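Local coordinates for protein quinone oxidoreductase (Thermus thermophilus, PDB 1IZ0) that binds NADPH and probably uses it to reduce quinones, combining a GroES-like domain with a Rossmann-type nucleotide-binding domain, at residues R31-G36 / G69-A74; G60-G65 / F107-L112. All coordinates share one frame; numbering follows the deposited sequence.

Contact 1: R31-G36 / G69-A74; sequences RVEAVG and GRRYAA
Glu-33 and Arg-71 meet through their charged ends, and almost everything the two segments share lies in this one salt bridge: the backbones stand well apart, with the nearest CA atoms, those of Glu-33 and Arg-71, 9.1 Å from each other. The ionic contact is side-on and bidentate. Arg-71 NE reaches Glu-33 OE1 at 2.6 Å, while Arg-71 NH2 takes Glu-33 OE2 at 2.9 Å, so each oxygen receives its own N-H from the syn side. Neither bond is straight, the angle at the NE hydrogen being 137°, in keeping with carboxylate and guanidinium planes turned 43° apart and oxygens tilted from the guanidinium plane.

Side-chain shape accounts for this pose. Glu-33 extends beyond CG, whereas Arg-71 runs out anti to its backbone nitrogen and then bends at chi3 (-59°), presenting the NE edge to the acid; the two chains cross at about a right angle. Apart from the ion pair the contact is slight: Arg-71 CD lies 3.5 Å from Glu-33 OE1. A like charge stands at a distance, Arg-31 NH1 being 6.4 Å from Arg-71 NH2, and the carboxylate probably softens their repulsion.

Strand 62-67 separates the two segments, pairing antiparallel with strands 27-37 and 70-75, and the ion pair spans it: Glu-33 packs on Val-66 and Arg-71 on Val-64. At this point strand 27-37 carries a classic beta bulge, Glu-33 and Ala-34 both facing Val-64. In the loop after strand 93-94, Arg-71 touches Leu-95, and its NH1 makes a weak hydrogen bond to Leu-99 O.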
ATOM      1  N   ARG A  31       2.970   8.231  20.841  1.00 26.61           N
ATOM      2  CA  ARG A  31       4.241   8.848  20.521  1.00 27.30           C
ATOM      3  C   ARG A  31       4.769   8.068  19.331  1.00 25.43           C
ATOM      4  O   ARG A  31       4.982   6.856  19.410  1.00 24.76           O
ATOM      5  CB  ARG A  31       5.216   8.780  21.707  1.00 30.06           C
ATOM      6  CG  ARG A  31       5.265   7.457  22.432  1.00 37.81           C
ATOM      7  CD  ARG A  31       6.275   7.510  23.587  1.00 42.64           C
ATOM      8  NE  ARG A  31       7.652   7.529  23.101  1.00 45.37           N
ATOM      9  CZ  ARG A  31       8.249   6.491  22.521  1.00 46.40           C
ATOM     10  NH1 ARG A  31       7.588   5.353  22.363  1.00 48.57           N
ATOM     11  NH2 ARG A  31       9.498   6.590  22.090  1.00 45.84           N
ATOM     12  N   VAL A  32       4.954   8.785  18.228  1.00 23.43           N
ATOM     13  CA  VAL A  32       5.414   8.231  16.964  1.00 21.61           C
ATOM     14  C   VAL A  32       6.856   7.709  16.923  1.00 23.24           C
ATOM     15  O   VAL A  32       7.793   8.363  17.393  1.00 23.25           O
ATOM     16  CB  VAL A  32       5.229   9.285  15.846  1.00 21.09           C
ATOM     17  CG1 VAL A  32       5.527   8.683  14.486  1.00 18.30           C
ATOM     18  CG2 VAL A  32       3.806   9.832  15.889  1.00 19.75           C
ATOM     19  N   GLU A  33       7.018   6.519  16.349  1.00 23.09           N
ATOM     20  CA  GLU A  33       8.330   5.901  16.197  1.00 23.16           C
ATOM     21  C   GLU A  33       8.698   5.829  14.717  1.00 20.96           C
ATOM     22  O   GLU A  33       9.850   6.045  14.342  1.00 20.15           O
ATOM     23  CB  GLU A  33       8.331   4.489  16.788  1.00 24.02           C
ATOM     24  CG  GLU A  33       8.286   4.452  18.306  1.00 28.47           C
ATOM     25  CD  GLU A  33       8.295   3.034  18.844  1.00 29.84           C
ATOM     26  OE1 GLU A  33       7.328   2.290  18.582  1.00 30.81           O
ATOM     27  OE2 GLU A  33       9.275   2.660  19.520  1.00 32.57           O
ATOM     28  N   ALA A  34       7.712   5.533  13.876  1.00 18.89           N
ATOM     29  CA  ALA A  34       7.952   5.427  12.444  1.00 17.83           C
ATOM     30  C   ALA A  34       6.719   5.844  11.652  1.00 18.15           C
ATOM     31  O   ALA A  34       5.590   5.784  12.150  1.00 16.34           O
ATOM     32  CB  ALA A  34       8.352   3.997  12.083  1.00 16.00           C
ATOM     33  N   VAL A  35       6.949   6.277  10.417  1.00 16.60           N
ATOM     34  CA  VAL A  35       5.872   6.709   9.546  1.00 16.41           C
ATOM     35  C   VAL A  35       6.117   6.128   8.166  1.00 16.47           C
ATOM     36  O   VAL A  35       7.198   6.295   7.597  1.00 18.22           O
ATOM     37  CB  VAL A  35       5.828   8.254   9.435  1.00 16.24           C
ATOM     38  CG1 VAL A  35       4.607   8.677   8.654  1.00 16.31           C
ATOM     39  CG2 VAL A  35       5.814   8.884  10.820  1.00 17.60           C
ATOM     40  N   GLY A  36       5.125   5.429   7.630  1.00 16.07           N
ATOM     41  CA  GLY A  36       5.279   4.854   6.309  1.00 17.33           C
ATOM     42  C   GLY A  36       4.704   5.820   5.291  1.00 18.71           C
ATOM     43  O   GLY A  36       3.592   6.299   5.459  1.00 19.04           O
ATOM     44  N   GLY A  69       3.183   2.200  26.988  1.00 33.02           N
ATOM     45  CA  GLY A  69       4.073   1.054  26.891  1.00 33.04           C
ATOM     46  C   GLY A  69       3.841   0.043  25.781  1.00 33.08           C
ATOM     47  O   GLY A  69       4.700  -0.810  25.540  1.00 34.36           O
ATOM     48  N   ARG A  70       2.707   0.120  25.092  1.00 32.09           N
ATOM     49  CA  ARG A  70       2.430  -0.837  24.020  1.00 29.81           C
ATOM     50  C   ARG A  70       2.464  -0.211  22.618  1.00 28.76           C
ATOM     51  O   ARG A  70       1.898   0.857  22.395  1.00 28.16           O
ATOM     52  CB  ARG A  70       1.069  -1.500  24.255  1.00 29.72           C
ATOM     53  CG  ARG A  70       0.829  -2.698  23.357  1.00 30.20           C
ATOM     54  CD  ARG A  70      -0.540  -3.324  23.583  1.00 31.15           C
ATOM     55  NE  ARG A  70      -0.744  -4.485  22.718  1.00 30.17           N
ATOM     56  CZ  ARG A  70      -1.873  -5.183  22.663  1.00 30.83           C
ATOM     57  NH1 ARG A  70      -1.969  -6.225  21.850  1.00 32.32           N
ATOM     58  NH2 ARG A  70      -2.907  -4.835  23.420  1.00 31.89           N
ATOM     59  N   ARG A  71       3.118  -0.892  21.679  1.00 27.41           N
ATOM     60  CA  ARG A  71       3.231  -0.406  20.305  1.00 26.12           C
ATOM     61  C   ARG A  71       2.062  -0.811  19.399  1.00 25.43           C
ATOM     62  O   ARG A  71       1.643  -1.974  19.372  1.00 24.00           O
ATOM     63  CB  ARG A  71       4.542  -0.891  19.689  1.00 29.07           C
ATOM     64  CG  ARG A  71       4.747  -0.475  18.234  1.00 30.03           C
ATOM     65  CD  ARG A  71       6.136  -0.881  17.769  1.00 32.15           C
ATOM     66  NE  ARG A  71       7.165  -0.266  18.599  1.00 33.50           N
ATOM     67  CZ  ARG A  71       8.336  -0.831  18.877  1.00 37.02           C
ATOM     68  NH1 ARG A  71       8.630  -2.033  18.391  1.00 37.73           N
ATOM     69  NH2 ARG A  71       9.215  -0.197  19.644  1.00 34.98           N
ATOM     70  N   TYR A  72       1.563   0.161  18.643  1.00 23.26           N
ATOM     71  CA  TYR A  72       0.440  -0.038  17.734  1.00 22.14           C
ATOM     72  C   TYR A  72       0.728   0.610  16.387  1.00 22.27           C
ATOM     73  O   TYR A  72       1.586   1.490  16.277  1.00 21.98           O
ATOM     74  CB  TYR A  72      -0.820   0.635  18.282  1.00 22.33           C
ATOM     75  CG  TYR A  72      -1.356   0.092  19.585  1.00 22.85           C
ATOM     76  CD1 TYR A  72      -2.218  -1.002  19.602  1.00 23.82           C
ATOM     77  CD2 TYR A  72      -1.041   0.706  20.798  1.00 21.74           C
ATOM     78  CE1 TYR A  72      -2.767  -1.471  20.798  1.00 23.73           C
ATOM     79  CE2 TYR A  72      -1.582   0.249  22.001  1.00 23.41           C
ATOM     80  CZ  TYR A  72      -2.449  -0.838  21.991  1.00 24.96           C
ATOM     81  OH  TYR A  72      -3.023  -1.271  23.168  1.00 25.91           O
ATOM     82  N   ALA A  73      -0.009   0.172  15.372  1.00 20.89           N
ATOM     83  CA  ALA A  73       0.095   0.736  14.032  1.00 20.78           C
ATOM     84  C   ALA A  73      -1.256   1.413  13.830  1.00 20.85           C
ATOM     85  O   ALA A  73      -2.251   0.996  14.425  1.00 20.98           O
ATOM     86  CB  ALA A  73       0.288  -0.362  12.995  1.00 18.52           C
ATOM     87  N   ALA A  74      -1.310   2.456  13.013  1.00 20.58           N
ATOM     88  CA  ALA A  74      -2.585   3.120  12.799  1.00 21.89           C
ATOM     89  C   ALA A  74      -2.642   3.925  11.519  1.00 22.12           C
ATOM     90  O   ALA A  74      -1.629   4.430  11.040  1.00 23.03           O
ATOM     91  CB  ALA A  74      -2.908   4.030  13.984  1.00 20.01           C
TER

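Contact 2: G60-G65 / F107-L112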
ATOM      1  N   GLY A  60       1.552  12.492   6.368  1.00 24.72           N
ATOM      2  CA  GLY A  60       1.724  11.242   7.095  1.00 26.61           C
ATOM      3  C   GLY A  60       0.400  10.642   7.535  1.00 27.82           C
ATOM      4  O   GLY A  60      -0.331  11.248   8.319  1.00 28.33           O
HETATM    5  N   MSE A  61       0.094   9.445   7.044  1.00 27.01           N
HETATM    6  CA  MSE A  61      -1.163   8.782   7.373  1.00 28.96           C
HETATM    7  C   MSE A  61      -0.976   7.390   7.950  1.00 27.40           C
HETATM    8  O   MSE A  61      -1.890   6.845   8.562  1.00 27.31           O
HETATM    9  CB  MSE A  61      -2.034   8.649   6.125  1.00 33.09           C
HETATM   10  CG  MSE A  61      -2.282   9.938   5.367  1.00 40.74           C
HETATM   11 SE   MSE A  61      -3.495   9.633   3.888  1.00 50.05          SE
HETATM   12  CE  MSE A  61      -2.596   8.098   3.108  1.00 43.23           C
ATOM     13  N   GLU A  62       0.199   6.811   7.732  1.00 26.27           N
ATOM     14  CA  GLU A  62       0.495   5.464   8.207  1.00 25.91           C
ATOM     15  C   GLU A  62       1.505   5.572   9.340  1.00 24.42           C
ATOM     16  O   GLU A  62       2.700   5.742   9.110  1.00 24.81           O
ATOM     17  CB  GLU A  62       1.051   4.643   7.051  1.00 25.30           C
ATOM     18  CG  GLU A  62       1.041   3.155   7.276  1.00 28.84           C
ATOM     19  CD  GLU A  62       1.207   2.391   5.976  1.00 28.71           C
ATOM     20  OE1 GLU A  62       1.596   3.017   4.964  1.00 29.03           O
ATOM     21  OE2 GLU A  62       0.953   1.168   5.969  1.00 29.05           O
ATOM     22  N   VAL A  63       1.009   5.452  10.565  1.00 22.48           N
ATOM     23  CA  VAL A  63       1.835   5.606  11.745  1.00 23.47           C
ATOM     24  C   VAL A  63       2.012   4.369  12.618  1.00 23.69           C
ATOM     25  O   VAL A  63       1.167   3.474  12.640  1.00 24.58           O
ATOM     26  CB  VAL A  63       1.262   6.762  12.611  1.00 24.24           C
ATOM     27  CG1 VAL A  63       1.810   6.712  14.016  1.00 27.90           C
ATOM     28  CG2 VAL A  63       1.614   8.090  11.974  1.00 25.79           C
ATOM     29  N   VAL A  64       3.139   4.337  13.321  1.00 22.15           N
ATOM     30  CA  VAL A  64       3.473   3.269  14.255  1.00 21.52           C
ATOM     31  C   VAL A  64       4.007   3.972  15.502  1.00 21.32           C
ATOM     32  O   VAL A  64       4.859   4.861  15.405  1.00 19.34           O
ATOM     33  CB  VAL A  64       4.551   2.333  13.691  1.00 21.75           C
ATOM     34  CG1 VAL A  64       5.038   1.384  14.774  1.00 21.96           C
ATOM     35  CG2 VAL A  64       3.974   1.536  12.537  1.00 22.64           C
ATOM     36  N   GLY A  65       3.495   3.598  16.668  1.00 20.82           N
ATOM     37  CA  GLY A  65       3.953   4.250  17.881  1.00 22.13           C
ATOM     38  C   GLY A  65       3.535   3.587  19.176  1.00 22.57           C
ATOM     39  O   GLY A  65       2.902   2.530  19.179  1.00 20.97           O
ATOM     40  N   PHE A 107       3.266  -2.044   6.794  1.00 18.35           N
ATOM     41  CA  PHE A 107       2.183  -3.014   6.712  1.00 19.53           C
ATOM     42  C   PHE A 107       0.741  -2.577   6.401  1.00 19.61           C
ATOM     43  O   PHE A 107       0.155  -3.036   5.420  1.00 20.50           O
ATOM     44  CB  PHE A 107       2.178  -3.862   7.995  1.00 21.51           C
ATOM     45  CG  PHE A 107       0.923  -4.679   8.188  1.00 21.02           C
ATOM     46  CD1 PHE A 107      -0.090  -4.234   9.026  1.00 23.38           C
ATOM     47  CD2 PHE A 107       0.752  -5.883   7.513  1.00 23.86           C
ATOM     48  CE1 PHE A 107      -1.264  -4.976   9.192  1.00 24.65           C
ATOM     49  CE2 PHE A 107      -0.415  -6.634   7.669  1.00 24.47           C
ATOM     50  CZ  PHE A 107      -1.425  -6.178   8.511  1.00 25.92           C
ATOM     51  N   PRO A 108       0.154  -1.692   7.224  1.00 20.20           N
ATOM     52  CA  PRO A 108      -1.231  -1.225   7.033  1.00 20.57           C
ATOM     53  C   PRO A 108      -1.762  -1.000   5.620  1.00 20.02           C
ATOM     54  O   PRO A 108      -2.592  -1.768   5.118  1.00 19.75           O
ATOM     55  CB  PRO A 108      -1.291   0.045   7.880  1.00 20.48           C
ATOM     56  CG  PRO A 108      -0.328  -0.250   8.984  1.00 21.05           C
ATOM     57  CD  PRO A 108       0.837  -0.867   8.239  1.00 18.94           C
ATOM     58  N   VAL A 109      -1.310   0.064   4.979  1.00 20.84           N
ATOM     59  CA  VAL A 109      -1.795   0.376   3.638  1.00 20.29           C
ATOM     60  C   VAL A 109      -1.572  -0.712   2.588  1.00 18.21           C
ATOM     61  O   VAL A 109      -2.518  -1.137   1.931  1.00 19.53           O
ATOM     62  CB  VAL A 109      -1.174   1.685   3.126  1.00 20.36           C
ATOM     63  CG1 VAL A 109      -1.634   1.957   1.696  1.00 21.37           C
ATOM     64  CG2 VAL A 109      -1.571   2.827   4.050  1.00 21.99           C
ATOM     65  N   SER A 110      -0.334  -1.168   2.438  1.00 16.38           N
ATOM     66  CA  SER A 110      -0.008  -2.174   1.424  1.00 17.79           C
ATOM     67  C   SER A 110      -0.770  -3.488   1.559  1.00 18.74           C
ATOM     68  O   SER A 110      -1.414  -3.945   0.610  1.00 19.35           O
ATOM     69  CB  SER A 110       1.498  -2.470   1.436  1.00 19.13           C
ATOM     70  OG  SER A 110       2.253  -1.274   1.311  1.00 20.80           O
ATOM     71  N   PHE A 111      -0.704  -4.098   2.736  1.00 14.97           N
ATOM     72  CA  PHE A 111      -1.371  -5.372   2.944  1.00 16.36           C
ATOM     73  C   PHE A 111      -2.886  -5.307   2.948  1.00 17.47           C
ATOM     74  O   PHE A 111      -3.548  -6.224   2.447  1.00 20.74           O
ATOM     75  CB  PHE A 111      -0.831  -6.022   4.218  1.00 14.63           C
ATOM     76  CG  PHE A 111       0.579  -6.501   4.065  1.00 16.80           C
ATOM     77  CD1 PHE A 111       0.853  -7.849   3.860  1.00 15.25           C
ATOM     78  CD2 PHE A 111       1.631  -5.588   4.022  1.00 15.97           C
ATOM     79  CE1 PHE A 111       2.151  -8.280   3.603  1.00 16.27           C
ATOM     80  CE2 PHE A 111       2.931  -6.005   3.766  1.00 16.33           C
ATOM     81  CZ  PHE A 111       3.194  -7.354   3.554  1.00 18.20           C
ATOM     82  N   LEU A 112      -3.446  -4.241   3.502  1.00 16.40           N
ATOM     83  CA  LEU A 112      -4.894  -4.100   3.507  1.00 16.66           C
ATOM     84  C   LEU A 112      -5.366  -3.893   2.072  1.00 17.04           C
ATOM     85  O   LEU A 112      -6.391  -4.439   1.657  1.00 16.67           O
ATOM     86  CB  LEU A 112      -5.313  -2.919   4.388  1.00 15.59           C
ATOM     87  CG  LEU A 112      -5.366  -3.279   5.877  1.00 15.94           C
ATOM     88  CD1 LEU A 112      -5.664  -2.042   6.725  1.00 14.83           C
ATOM     89  CD2 LEU A 112      -6.441  -4.344   6.081  1.00 14.72           C
TER
HETATM   90  O   HOH W   1       1.923  -0.289   3.953  1.00 20.55           O
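The carboxylate of Glu-62 presses against the first turn of helix 108-120, where it meets Pro-108 and Val-109. It thereby bridges the mixed sheet, through strand 62-67, to a helix whose Ser-110 packs on Ala-137 of helix 137-148. Packing is tightest around OE2. Val-109 N donates to Glu-62 OE2 at 2.7 Å, a fairly straight bond (157°) that arrives from above the carboxylate plane. The same oxygen rests against the proline ring, Glu-62 OE2 lying 3.1 Å from Pro-108 CD; the ring nitrogen has no hydrogen to offer. Val-109 CG2, anti to its carbonyl carbon, comes within 3.3 Å of Glu-62 OE1. Glu-62 sets out anti to its backbone nitrogen (chi1 -164°) and stays extended, which carries the acid from strand to helix across axes 10.1 Å apart.

Towards Ser-110 the fit is looser and a water fills in. It donates to Glu-62 OE2 at 2.7 Å and accepts from Ser-110 N at 2.9 Å, linking the acid to a second amide of the turn.

Lys-297 forms a salt bridge to Glu-62 OE1, which also receives a weak hydrogen bond from Asn-38. An acid cut back to alanine here would probably deprive Val-109 N and the water of this acceptor and Lys-297 of this counter-charge. With OE1 turned to a cation and OE2 to amides at the start of a helix, the surroundings are likely to stabilise negative charge in this buried place.

Overall arrangement
Strand 62-67 ties the two contacts together, their centres 10 Å apart. Contact 1 spans this strand from its two neighbours, whereas contact 2 uses it to reach from the sheet to helix 108-120. Direct links reinforce the join: Ala-74 N lies 2.7 Å from Val-63 O and Tyr-72 N 2.8 Å from Gly-65 O, probable antiparallel hydrogen bonds, while Val-35 CG1 packs on Glu-62 O. Only contact 2 approaches the cofactor site: the side chain of Ser-110 is about 4 Å from that of Ala-137, and that of Val-109 about 5 Å from that of Leu-244, both NADPH-binding residues. Contact 1 lies away from that site, within the GroES-like region.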